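Local coordinates for protein gamma-glutamyltranspeptidase (Ggt) (Helicobacter pylori 26695, PDB 5BPK) that probably cleaves and transfers the gamma-glutamyl group of glutathione and related compounds, as an N-terminal nucleophile (Ntn) hydrolase, at residues Asn311-Met319 with Phe353-Val361. Numbering follows the deposited sequence.
Sequences NIHIAAEAM and FDTIQPDTV
His313 reaches from its helix into the bend made by 353-361 and gives NE2-H to Gln357 O, an N-O distance of 2.6 Å. The acceptor lies in the plane of the imidazole, and the nitrogen sits almost in line with the C=O bond (171°), though the N-H...O angle is 151°. Chi1 of 176° sets the ring anti to the backbone N, pointing out from the helix. At the same ring edge, Thr360 O comes within 3.1 Å of His313 CE1. The other nitrogen, ND1, is hydrogen-bonded to Tyr153 OH of the neighbouring chain; with both nitrogens bonded, the turn of the ring is probably held. In this Ntn-hydrolase subunit the contact ties helix 309-329 to the segment that leaves helix 346-354, beside the other protein chain. Ile356 runs antiparallel alongside the imidazole: its CG2 sits 3.5 Å from His313 NE2, while its CG1 lies 3.9 Å from Glu317 CB. Further along, Ile314 CG2 meets the edge of the Phe353 ring at CE1, 4.1 Å away. The bent Glu317 chain lays its carboxylate across Val361, Glu317 OE2 3.7 Å from Val361 CG1; Arg320 makes a salt bridge to OE2, and OE1 accepts from Thr362 N.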
loop_
_atom_site.group_PDB
_atom_site.type_symbol
_atom_site.label_atom_id
_atom_site.label_comp_id
_atom_site.label_asym_id
_atom_site.label_seq_id
_atom_site.Cartn_x
_atom_site.Cartn_y
_atom_site.Cartn_z
ATOM N N ASN A 311 -7.536 -25.479 -6.075
ATOM C CA ASN A 311 -7.872 -24.218 -5.425
ATOM C C ASN A 311 -7.050 -23.058 -5.976
ATOM O O ASN A 311 -7.588 -21.977 -6.224
ATOM C CB ASN A 311 -7.712 -24.337 -3.913
ATOM C CG ASN A 311 -8.756 -25.241 -3.276
ATOM O OD1 ASN A 311 -9.748 -25.635 -3.903
ATOM N ND2 ASN A 311 -8.544 -25.564 -2.013
ATOM N N ILE A 312 -5.759 -23.305 -6.192
ATOM C CA ILE A 312 -4.844 -22.314 -6.780
ATOM C C ILE A 312 -5.338 -21.922 -8.185
ATOM O O ILE A 312 -5.330 -20.735 -8.558
ATOM C CB ILE A 312 -3.400 -22.849 -6.825
ATOM C CG1 ILE A 312 -2.853 -23.039 -5.402
ATOM C CG2 ILE A 312 -2.475 -21.929 -7.647
ATOM C CD1 ILE A 312 -1.566 -23.813 -5.327
ATOM N N HIS A 313 -5.769 -22.933 -8.945
ATOM C CA HIS A 313 -6.314 -22.743 -10.298
ATOM C C HIS A 313 -7.527 -21.807 -10.311
ATOM O O HIS A 313 -7.583 -20.848 -11.091
ATOM C CB HIS A 313 -6.667 -24.112 -10.909
ATOM C CG HIS A 313 -7.321 -24.037 -12.252
ATOM N ND1 HIS A 313 -6.852 -23.226 -13.264
ATOM C CD2 HIS A 313 -8.376 -24.711 -12.765
ATOM C CE1 HIS A 313 -7.602 -23.394 -14.339
ATOM N NE2 HIS A 313 -8.534 -24.288 -14.064
ATOM N N ILE A 314 -8.488 -22.054 -9.429
ATOM C CA ILE A 314 -9.676 -21.200 -9.358
ATOM C C ILE A 314 -9.281 -19.753 -9.038
ATOM O O ILE A 314 -9.719 -18.806 -9.710
ATOM C CB ILE A 314 -10.687 -21.735 -8.329
ATOM C CG1 ILE A 314 -11.278 -23.060 -8.815
ATOM C CG2 ILE A 314 -11.791 -20.729 -8.093
ATOM C CD1 ILE A 314 -12.009 -23.839 -7.742
ATOM N N ALA A 315 -8.448 -19.581 -8.017
ATOM C CA ALA A 315 -7.954 -18.244 -7.638
ATOM C C ALA A 315 -7.203 -17.556 -8.772
ATOM O O ALA A 315 -7.410 -16.361 -9.017
ATOM C CB ALA A 315 -7.061 -18.334 -6.398
ATOM N N ALA A 316 -6.303 -18.290 -9.419
ATOM C CA ALA A 316 -5.449 -17.721 -10.457
ATOM C C ALA A 316 -6.254 -17.293 -11.686
ATOM O O ALA A 316 -5.946 -16.276 -12.303
ATOM C CB ALA A 316 -4.338 -18.709 -10.849
ATOM N N GLU A 317 -7.250 -18.091 -12.077
ATOM C CA GLU A 317 -8.108 -17.680 -13.192
ATOM C C GLU A 317 -8.962 -16.452 -12.845
ATOM O O GLU A 317 -9.182 -15.572 -13.694
ATOM C CB GLU A 317 -8.965 -18.834 -13.700
ATOM C CG GLU A 317 -8.141 -19.983 -14.294
ATOM C CD GLU A 317 -7.179 -19.504 -15.373
ATOM O OE1 GLU A 317 -7.660 -19.127 -16.453
ATOM O OE2 GLU A 317 -5.949 -19.484 -15.130
ATOM N N ALA A 318 -9.418 -16.360 -11.595
ATOM C CA ALA A 318 -10.135 -15.168 -11.153
ATOM C C ALA A 318 -9.219 -13.942 -11.193
ATOM O O ALA A 318 -9.636 -12.880 -11.641
ATOM C CB ALA A 318 -10.721 -15.354 -9.756
ATOM N N MET A 319 -7.982 -14.097 -10.722
ATOM C CA MET A 319 -6.978 -13.029 -10.766
ATOM C C MET A 319 -6.739 -12.568 -12.198
ATOM O O MET A 319 -6.673 -11.384 -12.467
ATOM C CB MET A 319 -5.642 -13.508 -10.192
ATOM C CG MET A 319 -5.631 -13.766 -8.708
ATOM S SD MET A 319 -4.152 -14.671 -8.191
ATOM C CE MET A 319 -4.472 -14.797 -6.414
ATOM N N PHE A 353 -16.535 -17.563 -12.835
ATOM C CA PHE A 353 -16.344 -18.901 -12.277
ATOM C C PHE A 353 -16.739 -20.005 -13.275
ATOM O O PHE A 353 -16.015 -20.984 -13.446
ATOM C CB PHE A 353 -17.117 -19.059 -10.970
ATOM C CG PHE A 353 -16.942 -20.400 -10.339
ATOM C CD1 PHE A 353 -15.785 -20.700 -9.634
ATOM C CD2 PHE A 353 -17.921 -21.378 -10.475
ATOM C CE1 PHE A 353 -15.606 -21.938 -9.070
ATOM C CE2 PHE A 353 -17.757 -22.622 -9.900
ATOM C CZ PHE A 353 -16.599 -22.907 -9.195
ATOM N N ASP A 354 -17.864 -19.817 -13.954
ATOM C CA ASP A 354 -18.401 -20.851 -14.848
ATOM C C ASP A 354 -17.519 -21.088 -16.085
ATOM O O ASP A 354 -17.652 -22.132 -16.745
ATOM C CB ASP A 354 -19.843 -20.516 -15.264
ATOM C CG ASP A 354 -20.858 -20.697 -14.121
ATOM O OD1 ASP A 354 -20.548 -21.371 -13.113
ATOM O OD2 ASP A 354 -21.991 -20.174 -14.242
ATOM N N THR A 355 -16.626 -20.142 -16.400
ATOM C CA THR A 355 -15.661 -20.319 -17.502
ATOM C C THR A 355 -14.412 -21.124 -17.103
ATOM O O THR A 355 -13.612 -21.518 -17.963
ATOM C CB THR A 355 -15.198 -18.959 -18.113
ATOM O OG1 THR A 355 -14.365 -18.250 -17.179
ATOM C CG2 THR A 355 -16.398 -18.098 -18.502
ATOM N N ILE A 356 -14.229 -21.354 -15.807
ATOM C CA ILE A 356 -13.041 -22.037 -15.325
ATOM C C ILE A 356 -13.214 -23.541 -15.535
ATOM O O ILE A 356 -14.156 -24.143 -15.020
ATOM C CB ILE A 356 -12.743 -21.712 -13.850
ATOM C CG1 ILE A 356 -12.639 -20.196 -13.662
ATOM C CG2 ILE A 356 -11.463 -22.405 -13.401
ATOM C CD1 ILE A 356 -12.526 -19.756 -12.236
ATOM N N GLN A 357 -12.304 -24.117 -16.315
ATOM C CA GLN A 357 -12.310 -25.545 -16.630
ATOM C C GLN A 357 -11.409 -26.286 -15.648
ATOM O O GLN A 357 -10.416 -25.740 -15.185
ATOM C CB GLN A 357 -11.793 -25.773 -18.053
ATOM C CG GLN A 357 -12.569 -25.043 -19.143
ATOM C CD GLN A 357 -14.013 -25.480 -19.236
ATOM O OE1 GLN A 357 -14.922 -24.649 -19.300
ATOM N NE2 GLN A 357 -14.239 -26.790 -19.235
ATOM N N PRO A 358 -11.745 -27.545 -15.326
ATOM C CA PRO A 358 -10.932 -28.272 -14.342
ATOM C C PRO A 358 -9.497 -28.577 -14.792
ATOM O O PRO A 358 -8.597 -28.688 -13.957
ATOM C CB PRO A 358 -11.717 -29.577 -14.132
ATOM C CG PRO A 358 -12.567 -29.723 -15.339
ATOM C CD PRO A 358 -12.917 -28.326 -15.762
ATOM N N ASP A 359 -9.286 -28.692 -16.099
ATOM C CA ASP A 359 -8.035 -29.228 -16.630
ATOM C C ASP A 359 -7.210 -28.236 -17.441
ATOM O O ASP A 359 -6.131 -28.590 -17.928
ATOM C CB ASP A 359 -8.328 -30.475 -17.484
ATOM C CG ASP A 359 -9.338 -30.211 -18.600
ATOM O OD1 ASP A 359 -9.961 -29.122 -18.612
ATOM O OD2 ASP A 359 -9.521 -31.105 -19.461
ATOM N N THR A 360 -7.699 -27.004 -17.583
ATOM C CA THR A 360 -7.050 -26.041 -18.465
ATOM C C THR A 360 -7.247 -24.582 -18.031
ATOM O O THR A 360 -8.157 -24.241 -17.276
ATOM C CB THR A 360 -7.509 -26.228 -19.940
ATOM O OG1 THR A 360 -6.597 -25.542 -20.807
ATOM C CG2 THR A 360 -8.929 -25.715 -20.155
ATOM N N VAL A 361 -6.351 -23.740 -18.521
ATOM C CA VAL A 361 -6.396 -22.302 -18.283
ATOM C C VAL A 361 -6.990 -21.592 -19.500
ATOM O O VAL A 361 -7.095 -22.168 -20.590
ATOM C CB VAL A 361 -4.979 -21.752 -18.016
ATOM C CG1 VAL A 361 -4.368 -22.435 -16.803
ATOM C CG2 VAL A 361 -4.078 -21.932 -19.230
#